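Local coordinates for zinc-binding protein TroA (Treponema pallidum, PDB 1K0F) that captures zinc with high affinity in the periplasm and delivers it to the membrane permease of the TroABC ATP-binding cassette importer, at residues S156-R161 with V272-R277; R162-T166 with F205-L211; G242-F246 with H266-I271. One frame throughout, in Å; residues are numbered along the deposited sequence.

Contact 1: residues S156-R161 with V272-R277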
loop_
_atom_site.group_PDB
_atom_site.type_symbol
_atom_site.label_atom_id
_atom_site.label_comp_id
_atom_site.label_asym_id
_atom_site.label_seq_id
_atom_site.Cartn_x
_atom_site.Cartn_y
_atom_site.Cartn_z
ATOM N N SER A 156 -18.224 8.898 7.988
ATOM C CA SER A 156 -19.453 9.092 7.239
ATOM C C SER A 156 -20.185 7.767 7.067
ATOM O O SER A 156 -21.375 7.737 6.741
ATOM C CB SER A 156 -19.136 9.693 5.869
ATOM O OG SER A 156 -18.611 8.713 4.994
ATOM N N LEU A 157 -19.476 6.666 7.297
ATOM C CA LEU A 157 -20.073 5.347 7.145
ATOM C C LEU A 157 -20.453 4.710 8.462
ATOM O O LEU A 157 -19.589 4.367 9.259
ATOM C CB LEU A 157 -19.119 4.409 6.413
ATOM C CG LEU A 157 -19.836 3.458 5.464
ATOM C CD1 LEU A 157 -20.259 4.233 4.232
ATOM C CD2 LEU A 157 -18.927 2.295 5.101
ATOM N N PRO A 158 -21.760 4.539 8.710
ATOM C CA PRO A 158 -22.210 3.923 9.960
ATOM C C PRO A 158 -21.332 2.716 10.286
ATOM O O PRO A 158 -20.941 1.976 9.385
ATOM C CB PRO A 158 -23.655 3.541 9.662
ATOM C CG PRO A 158 -24.099 4.568 8.666
ATOM C CD PRO A 158 -22.889 4.924 7.841
ATOM N N ALA A 159 -21.022 2.529 11.566
ATOM C CA ALA A 159 -20.152 1.439 12.012
ATOM C C ALA A 159 -20.421 0.084 11.370
ATOM O O ALA A 159 -19.481 -0.623 11.002
ATOM C CB ALA A 159 -20.213 1.313 13.531
ATOM N N GLU A 160 -21.694 -0.277 11.235
ATOM C CA GLU A 160 -22.073 -1.559 10.642
ATOM C C GLU A 160 -21.655 -1.687 9.181
ATOM O O GLU A 160 -21.217 -2.754 8.746
ATOM C CB GLU A 160 -23.584 -1.769 10.751
ATOM C CG GLU A 160 -24.113 -1.741 12.169
ATOM C CD GLU A 160 -24.234 -0.332 12.715
ATOM O OE1 GLU A 160 -24.267 0.609 11.894
ATOM O OE2 GLU A 160 -24.295 -0.168 13.955
ATOM N N ARG A 161 -21.796 -0.597 8.432
ATOM C CA ARG A 161 -21.447 -0.567 7.014
ATOM C C ARG A 161 -19.931 -0.564 6.771
ATOM O O ARG A 161 -19.473 -0.778 5.647
ATOM C CB ARG A 161 -22.070 0.670 6.354
ATOM C CG ARG A 161 -23.594 0.745 6.461
ATOM C CD ARG A 161 -24.232 1.317 5.188
ATOM N NE ARG A 161 -25.591 0.819 4.967
ATOM C CZ ARG A 161 -25.965 0.090 3.920
ATOM N NH1 ARG A 161 -25.076 -0.229 2.990
ATOM N NH2 ARG A 161 -27.222 -0.324 3.804
ATOM N N VAL A 272 -16.427 3.818 0.982
ATOM C CA VAL A 272 -17.602 4.383 1.638
ATOM C C VAL A 272 -18.702 4.583 0.589
ATOM O O VAL A 272 -19.859 4.215 0.810
ATOM C CB VAL A 272 -17.282 5.738 2.344
ATOM C CG1 VAL A 272 -16.265 5.519 3.444
ATOM C CG2 VAL A 272 -16.769 6.755 1.349
ATOM N N ALA A 273 -18.340 5.149 -0.557
ATOM C CA ALA A 273 -19.314 5.350 -1.613
ATOM C C ALA A 273 -20.022 4.018 -1.815
ATOM O O ALA A 273 -21.228 3.893 -1.590
ATOM C CB ALA A 273 -18.620 5.770 -2.896
ATOM N N ALA A 274 -19.250 3.010 -2.198
ATOM C CA ALA A 274 -19.787 1.684 -2.450
ATOM C C ALA A 274 -20.333 0.998 -1.205
ATOM O O ALA A 274 -20.722 -0.165 -1.270
ATOM C CB ALA A 274 -18.718 0.809 -3.086
ATOM N N LEU A 275 -20.386 1.697 -0.078
ATOM C CA LEU A 275 -20.868 1.052 1.137
ATOM C C LEU A 275 -21.976 1.744 1.930
ATOM O O LEU A 275 -22.628 1.109 2.761
ATOM C CB LEU A 275 -19.685 0.777 2.075
ATOM C CG LEU A 275 -18.801 -0.450 1.808
ATOM C CD1 LEU A 275 -18.013 -0.787 3.067
ATOM C CD2 LEU A 275 -19.653 -1.635 1.383
ATOM N N ALA A 276 -22.198 3.029 1.689
ATOM C CA ALA A 276 -23.229 3.755 2.426
ATOM C C ALA A 276 -24.615 3.624 1.806
ATOM O O ALA A 276 -24.947 2.597 1.208
ATOM C CB ALA A 276 -22.847 5.228 2.540
ATOM N N ARG A 277 -25.411 4.682 1.960
ATOM C CA ARG A 277 -26.774 4.757 1.432
ATOM C C ARG A 277 -27.535 3.441 1.545
ATOM O O ARG A 277 -28.010 3.126 2.662
ATOM C CB ARG A 277 -26.742 5.223 -0.030
ATOM C CG ARG A 277 -25.684 4.543 -0.879
ATOM C CD ARG A 277 -26.052 4.567 -2.342
ATOM N NE ARG A 277 -26.003 5.917 -2.894
ATOM C CZ ARG A 277 -26.679 6.310 -3.965
ATOM N NH1 ARG A 277 -27.462 5.454 -4.609
ATOM N NH2 ARG A 277 -26.575 7.559 -4.388
ATOM O OXT ARG A 277 -27.643 2.747 0.513
#
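The short loop that follows helix 129-156 meets the chain's C-terminal tail just where helix 260-273 runs out. The backbones come close at two places, 5.9 Å between the CA atoms of Leu157 and Ala276 and 6.1 Å between those of Arg161 and Leu275. Across from the loop, Val272 O closes the last helical turn by accepting both Leu275 N (2.7 Å) and Ala276 N (2.8 Å), which folds the tail back toward the loop.

Leu157 is the apolar centre of the contact. Its branched end reaches to the helix end and the tail, with Leu157 CD1 3.2 Å from Ala276 CB and 3.8 Å from Val272 CB, and Leu157 CD2 3.5 Å from Leu275 CB. The small methyl of Ala276 suits so tight an approach, while Phe180 also packs against Leu157. At the solvent-facing border a long, flexible arginine is well placed: Arg161 NH1 donates a 2.8 Å hydrogen bond to Leu275 O, a carbonyl beyond the helix that no longer has a helical partner of its own in the tail. Ala276 O and an oxygen of the Arg277 C-terminal carboxylate lie over one face of the guanidinium; the carboxylate adds only a loose attraction of charges. Pro212 packs on both Arg161 and Leu275.

Joining the exit of the long backbone helix to the last helix of the C-terminal lobe is a layout consistent with the helix-linked, two-lobed fold of the solute-binding protein 9 family.

Contact 2: residues R162-T166 with F205-L211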
loop_
_atom_site.group_PDB
_atom_site.type_symbol
_atom_site.label_atom_id
_atom_site.label_comp_id
_atom_site.label_asym_id
_atom_site.label_seq_id
_atom_site.Cartn_x
_atom_site.Cartn_y
_atom_site.Cartn_z
ATOM N N ARG A 162 -19.159 -0.334 7.829
ATOM C CA ARG A 162 -17.708 -0.283 7.722
ATOM C C ARG A 162 -17.037 -1.649 7.587
ATOM O O ARG A 162 -15.844 -1.781 7.827
ATOM C CB ARG A 162 -17.131 0.451 8.927
ATOM C CG ARG A 162 -17.376 1.952 8.931
ATOM C CD ARG A 162 -16.775 2.572 10.191
ATOM N NE ARG A 162 -17.458 3.789 10.627
ATOM C CZ ARG A 162 -17.636 4.139 11.899
ATOM N NH1 ARG A 162 -17.184 3.366 12.882
ATOM N NH2 ARG A 162 -18.262 5.274 12.189
ATOM N N VAL A 163 -17.797 -2.664 7.210
ATOM C CA VAL A 163 -17.229 -3.999 7.038
ATOM C C VAL A 163 -16.712 -4.094 5.610
ATOM O O VAL A 163 -17.501 -4.169 4.669
ATOM C CB VAL A 163 -18.290 -5.103 7.237
ATOM C CG1 VAL A 163 -17.675 -6.462 6.978
ATOM C CG2 VAL A 163 -18.863 -5.034 8.642
ATOM N N LEU A 164 -15.395 -4.071 5.434
ATOM C CA LEU A 164 -14.835 -4.153 4.088
ATOM C C LEU A 164 -14.158 -5.481 3.773
ATOM O O LEU A 164 -13.293 -5.954 4.509
ATOM C CB LEU A 164 -13.847 -3.002 3.851
ATOM C CG LEU A 164 -12.791 -3.147 2.749
ATOM C CD1 LEU A 164 -13.346 -2.709 1.397
ATOM C CD2 LEU A 164 -11.586 -2.299 3.126
ATOM N N VAL A 165 -14.569 -6.082 2.666
ATOM C CA VAL A 165 -13.989 -7.337 2.227
ATOM C C VAL A 165 -13.320 -7.012 0.899
ATOM O O VAL A 165 -13.944 -6.458 -0.007
ATOM C CB VAL A 165 -15.069 -8.429 2.043
ATOM C CG1 VAL A 165 -14.441 -9.686 1.468
ATOM C CG2 VAL A 165 -15.729 -8.743 3.379
ATOM N N THR A 166 -12.040 -7.343 0.792
ATOM C CA THR A 166 -11.280 -7.051 -0.412
ATOM C C THR A 166 -10.483 -8.241 -0.930
ATOM O O THR A 166 -10.481 -9.311 -0.325
ATOM C CB THR A 166 -10.303 -5.911 -0.143
ATOM O OG1 THR A 166 -9.731 -6.091 1.157
ATOM C CG2 THR A 166 -11.021 -4.566 -0.198
ATOM N N PHE A 205 -20.411 -15.152 4.593
ATOM C CA PHE A 205 -20.193 -14.052 5.516
ATOM C C PHE A 205 -20.755 -12.769 4.935
ATOM O O PHE A 205 -21.465 -12.026 5.604
ATOM C CB PHE A 205 -18.710 -13.865 5.774
ATOM C CG PHE A 205 -18.374 -12.516 6.296
ATOM C CD1 PHE A 205 -18.786 -12.136 7.576
ATOM C CD2 PHE A 205 -17.660 -11.615 5.515
ATOM C CE1 PHE A 205 -18.490 -10.872 8.080
ATOM C CE2 PHE A 205 -17.352 -10.339 5.998
ATOM C CZ PHE A 205 -17.771 -9.964 7.293
ATOM N N ILE A 206 -20.431 -12.536 3.671
ATOM C CA ILE A 206 -20.875 -11.356 2.946
ATOM C C ILE A 206 -22.383 -11.436 2.681
ATOM O O ILE A 206 -23.069 -10.414 2.618
ATOM C CB ILE A 206 -20.107 -11.225 1.600
ATOM C CG1 ILE A 206 -18.613 -11.052 1.868
ATOM C CG2 ILE A 206 -20.617 -10.032 0.810
ATOM C CD1 ILE A 206 -17.747 -11.496 0.713
ATOM N N ALA A 207 -22.899 -12.652 2.534
ATOM C CA ALA A 207 -24.327 -12.837 2.274
ATOM C C ALA A 207 -25.131 -12.716 3.566
ATOM O O ALA A 207 -26.269 -12.245 3.563
ATOM C CB ALA A 207 -24.568 -14.194 1.637
ATOM N N GLN A 208 -24.528 -13.148 4.666
ATOM C CA GLN A 208 -25.168 -13.084 5.959
ATOM C C GLN A 208 -25.254 -11.617 6.360
ATOM O O GLN A 208 -26.336 -11.102 6.627
ATOM C CB GLN A 208 -24.349 -13.871 6.978
ATOM C CG GLN A 208 -25.022 -15.164 7.411
ATOM C CD GLN A 208 -24.135 -16.384 7.241
ATOM O OE1 GLN A 208 -24.626 -17.504 7.023
ATOM N NE2 GLN A 208 -22.823 -16.183 7.347
ATOM N N ARG A 209 -24.106 -10.946 6.381
ATOM C CA ARG A 209 -24.048 -9.537 6.744
ATOM C C ARG A 209 -24.610 -8.659 5.628
ATOM O O ARG A 209 -24.778 -7.453 5.803
ATOM C CB ARG A 209 -22.604 -9.134 7.059
ATOM C CG ARG A 209 -21.858 -10.150 7.917
ATOM C CD ARG A 209 -22.256 -10.039 9.376
ATOM N NE ARG A 209 -22.133 -8.668 9.860
ATOM C CZ ARG A 209 -20.972 -8.065 10.100
ATOM N NH1 ARG A 209 -19.838 -8.716 9.899
ATOM N NH2 ARG A 209 -20.943 -6.814 10.547
ATOM N N LYS A 210 -24.894 -9.269 4.480
ATOM C CA LYS A 210 -25.460 -8.548 3.337
ATOM C C LYS A 210 -24.650 -7.314 2.921
ATOM O O LYS A 210 -25.151 -6.200 2.978
ATOM C CB LYS A 210 -26.898 -8.118 3.656
ATOM C CG LYS A 210 -27.961 -9.154 3.334
ATOM C CD LYS A 210 -28.495 -9.803 4.598
ATOM C CE LYS A 210 -29.028 -11.209 4.324
ATOM N NZ LYS A 210 -30.526 -11.274 4.328
ATOM N N LEU A 211 -23.410 -7.517 2.482
ATOM C CA LEU A 211 -22.549 -6.404 2.070
ATOM C C LEU A 211 -22.961 -5.755 0.753
ATOM O O LEU A 211 -23.017 -6.411 -0.285
ATOM C CB LEU A 211 -21.095 -6.863 1.933
ATOM C CG LEU A 211 -20.339 -7.414 3.144
ATOM C CD1 LEU A 211 -18.856 -7.158 2.956
ATOM C CD2 LEU A 211 -20.834 -6.766 4.435
#
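Arg162 leads into strand 163-166 without touching 205-211. Val163 then directs its side chain at the helix end: Val163 CG1 lies 3.5 Å from Phe205 CZ and 4.1 Å from Leu211 CD2, while Val163 CG2 is 3.3 Å from Arg209 NH2. The arginine is exposed and suits this border, because its guanidinium lies beside the valine methyl and forms a salt bridge with Glu181 on the adjacent strand. Leu164 turns to the other side of the sheet, as strand alternation requires, and packs on Phe215 and Leu245. Val165 comes back to the helix side. Val165 CG2 sits 3.5 Å from Phe205 CE2 and also 3.5 Å from Leu211 CD1, and Val165 CG1 is 3.8 Å from Ile206 CD1. Both valines meet the edge of the Phe205 ring. Beta-branched residues are at home in extended backbone, and here they offer compact methyl groups to larger side chains. Thr166 ends the strand, out of reach of 205-211.

The chain can deliver Leu211 to the same cluster because Lys210 has positive phi; Leu211 N hydrogen-bonds back to Ile206 O at 2.9 Å, wrapping the helix terminus.

With Val165 backbone-bonded to Phe215, strand 163-166 lies between strands 181-184 and 213-217, and helix 196-208, which links those two, covers it: a beta-alpha-beta crossover of the C-terminal lobe's parallel alpha/beta fold.

Contact 3: residues G242-F246 with H266-I271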
loop_
_atom_site.group_PDB
_atom_site.type_symbol
_atom_site.label_atom_id
_atom_site.label_comp_id
_atom_site.label_asym_id
_atom_site.label_seq_id
_atom_site.Cartn_x
_atom_site.Cartn_y
_atom_site.Cartn_z
ATOM N N GLY A 242 -17.756 -3.001 -5.405
ATOM C CA GLY A 242 -17.841 -1.574 -5.136
ATOM C C GLY A 242 -16.744 -0.680 -5.675
ATOM O O GLY A 242 -16.700 0.515 -5.370
ATOM N N GLY A 243 -15.843 -1.247 -6.461
ATOM C CA GLY A 243 -14.785 -0.446 -7.019
ATOM C C GLY A 243 -13.502 -1.217 -6.919
ATOM O O GLY A 243 -13.405 -2.181 -6.168
ATOM N N GLU A 244 -12.514 -0.804 -7.694
ATOM C CA GLU A 244 -11.224 -1.459 -7.661
ATOM C C GLU A 244 -10.397 -0.681 -6.687
ATOM O O GLU A 244 -10.318 0.530 -6.782
ATOM C CB GLU A 244 -10.565 -1.417 -9.025
ATOM C CG GLU A 244 -9.643 -2.575 -9.257
ATOM C CD GLU A 244 -8.740 -2.346 -10.430
ATOM O OE1 GLU A 244 -8.869 -1.279 -11.060
ATOM O OE2 GLU A 244 -7.902 -3.220 -10.725
ATOM N N LEU A 245 -9.769 -1.362 -5.746
ATOM C CA LEU A 245 -8.977 -0.635 -4.787
ATOM C C LEU A 245 -7.484 -0.785 -5.031
ATOM O O LEU A 245 -7.033 -1.710 -5.725
ATOM C CB LEU A 245 -9.344 -1.088 -3.377
ATOM C CG LEU A 245 -10.834 -0.951 -3.042
ATOM C CD1 LEU A 245 -11.048 -1.228 -1.561
ATOM C CD2 LEU A 245 -11.322 0.439 -3.398
ATOM N N PHE A 246 -6.724 0.155 -4.481
ATOM C CA PHE A 246 -5.277 0.129 -4.607
ATOM C C PHE A 246 -4.776 -0.533 -3.351
ATOM O O PHE A 246 -4.949 0.003 -2.264
ATOM C CB PHE A 246 -4.721 1.544 -4.692
ATOM C CG PHE A 246 -5.029 2.228 -5.979
ATOM C CD1 PHE A 246 -4.468 1.773 -7.163
ATOM C CD2 PHE A 246 -5.932 3.272 -6.018
ATOM C CE1 PHE A 246 -4.809 2.342 -8.367
ATOM C CE2 PHE A 246 -6.282 3.847 -7.213
ATOM C CZ PHE A 246 -5.724 3.385 -8.395
ATOM N N HIS A 266 -8.796 7.707 -3.460
ATOM C CA HIS A 266 -9.613 6.867 -4.308
ATOM C C HIS A 266 -10.169 5.742 -3.470
ATOM O O HIS A 266 -11.342 5.390 -3.579
ATOM C CB HIS A 266 -8.800 6.243 -5.433
ATOM C CG HIS A 266 -9.377 4.953 -5.932
ATOM N ND1 HIS A 266 -10.236 4.890 -7.006
ATOM C CD2 HIS A 266 -9.303 3.696 -5.432
ATOM C CE1 HIS A 266 -10.660 3.647 -7.150
ATOM N NE2 HIS A 266 -10.114 2.909 -6.204
ATOM N N ASN A 267 -9.308 5.173 -2.639
ATOM C CA ASN A 267 -9.700 4.052 -1.800
ATOM C C ASN A 267 -10.913 4.359 -0.932
ATOM O O ASN A 267 -11.982 3.792 -1.143
ATOM C CB ASN A 267 -8.505 3.599 -0.949
ATOM C CG ASN A 267 -7.628 2.556 -1.670
ATOM O OD1 ASN A 267 -7.771 2.318 -2.876
ATOM N ND2 ASN A 267 -6.717 1.937 -0.925
ATOM N N ILE A 268 -10.758 5.258 0.040
ATOM C CA ILE A 268 -11.865 5.627 0.925
ATOM C C ILE A 268 -13.071 6.138 0.149
ATOM O O ILE A 268 -14.217 5.863 0.512
ATOM C CB ILE A 268 -11.434 6.711 1.953
ATOM C CG1 ILE A 268 -12.221 6.525 3.240
ATOM C CG2 ILE A 268 -11.682 8.117 1.411
ATOM C CD1 ILE A 268 -11.816 5.302 3.991
ATOM N N ASP A 269 -12.831 6.880 -0.924
ATOM C CA ASP A 269 -13.947 7.381 -1.700
ATOM C C ASP A 269 -14.703 6.152 -2.156
ATOM O O ASP A 269 -15.788 5.865 -1.675
ATOM C CB ASP A 269 -13.441 8.180 -2.908
ATOM C CG ASP A 269 -12.987 9.576 -2.528
ATOM O OD1 ASP A 269 -12.711 9.802 -1.339
ATOM O OD2 ASP A 269 -12.902 10.442 -3.424
ATOM N N THR A 270 -14.095 5.408 -3.072
ATOM C CA THR A 270 -14.697 4.199 -3.623
ATOM C C THR A 270 -15.396 3.318 -2.596
ATOM O O THR A 270 -16.525 2.872 -2.811
ATOM C CB THR A 270 -13.630 3.358 -4.336
ATOM O OG1 THR A 270 -13.206 4.047 -5.518
ATOM C CG2 THR A 270 -14.181 1.985 -4.710
ATOM N N ILE A 271 -14.727 3.083 -1.471
ATOM C CA ILE A 271 -15.268 2.217 -0.432
ATOM C C ILE A 271 -16.538 2.730 0.225
ATOM O O ILE A 271 -17.605 2.133 0.060
ATOM C CB ILE A 271 -14.212 1.929 0.651
ATOM C CG1 ILE A 271 -13.095 1.063 0.063
ATOM C CG2 ILE A 271 -14.848 1.203 1.840
ATOM C CD1 ILE A 271 -11.934 0.880 0.988
#
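In the alpha/beta fold of the C-terminal lobe, helix 260-273 packs nearly antiparallel on strand 240-245, at 163° and 7.9 Å between the axes of the short segments. Thr270 takes the m rotamer, so Thr270 OG1 bonds back to its own helix at His266 O (3.0 Å) while Thr270 CG2 faces the strand, 3.4 Å from Gly243 CA. Any CB on Gly243 would collide with that methyl, and the residue's positive phi also favours glycine. Leu245, at m,t, extends Leu245 CD1 to 3.4 Å from Ile271 CD1, an apolar contact suited to the buried interior, where Leu164 and Phe215 also pack.

His266, with chi1 t, swings its imidazole over the strand's end. His266 NE2 donates a very short 2.5 Å hydrogen bond to Glu244 O, and one face of the His266 ring receives the edge of Phe246 in a T-shaped pair, centroids 4.8 Å apart and planes at 67°. Beyond Phe246 the chain soon reaches the zinc ligand Asp248, their side chains about 8 Å apart.

An amide carries both a donor and an acceptor, so Asn267 can serve the backbone of Phe246 twice: Phe246 N donates to Asn267 OD1 at 2.9 Å, and Asn267 ND2 to Phe246 O, also at 2.9 Å.

How the contacts relate
The chain first builds the N-terminal lobe, then runs along helix 129-156 into the C-terminal lobe, where all three contacts lie. Contact 1 opens at 156-161 and contact 2 immediately after it. Contact 2 closes first, at 205-211, when the crossover helix has passed over its strand. Contact 3 opens at 242-246 and closes at 266-271, and the last residues of the chain then complete contact 1. Contacts 2 and 3 therefore follow in series, both nested within the loop of contact 1, and none cross. Strand 163-166 has contact 2 on one face; on the other, Leu164 touches Leu245 and Ile271 of contact 3. Helix 260-273 is shared by contacts 1 and 3.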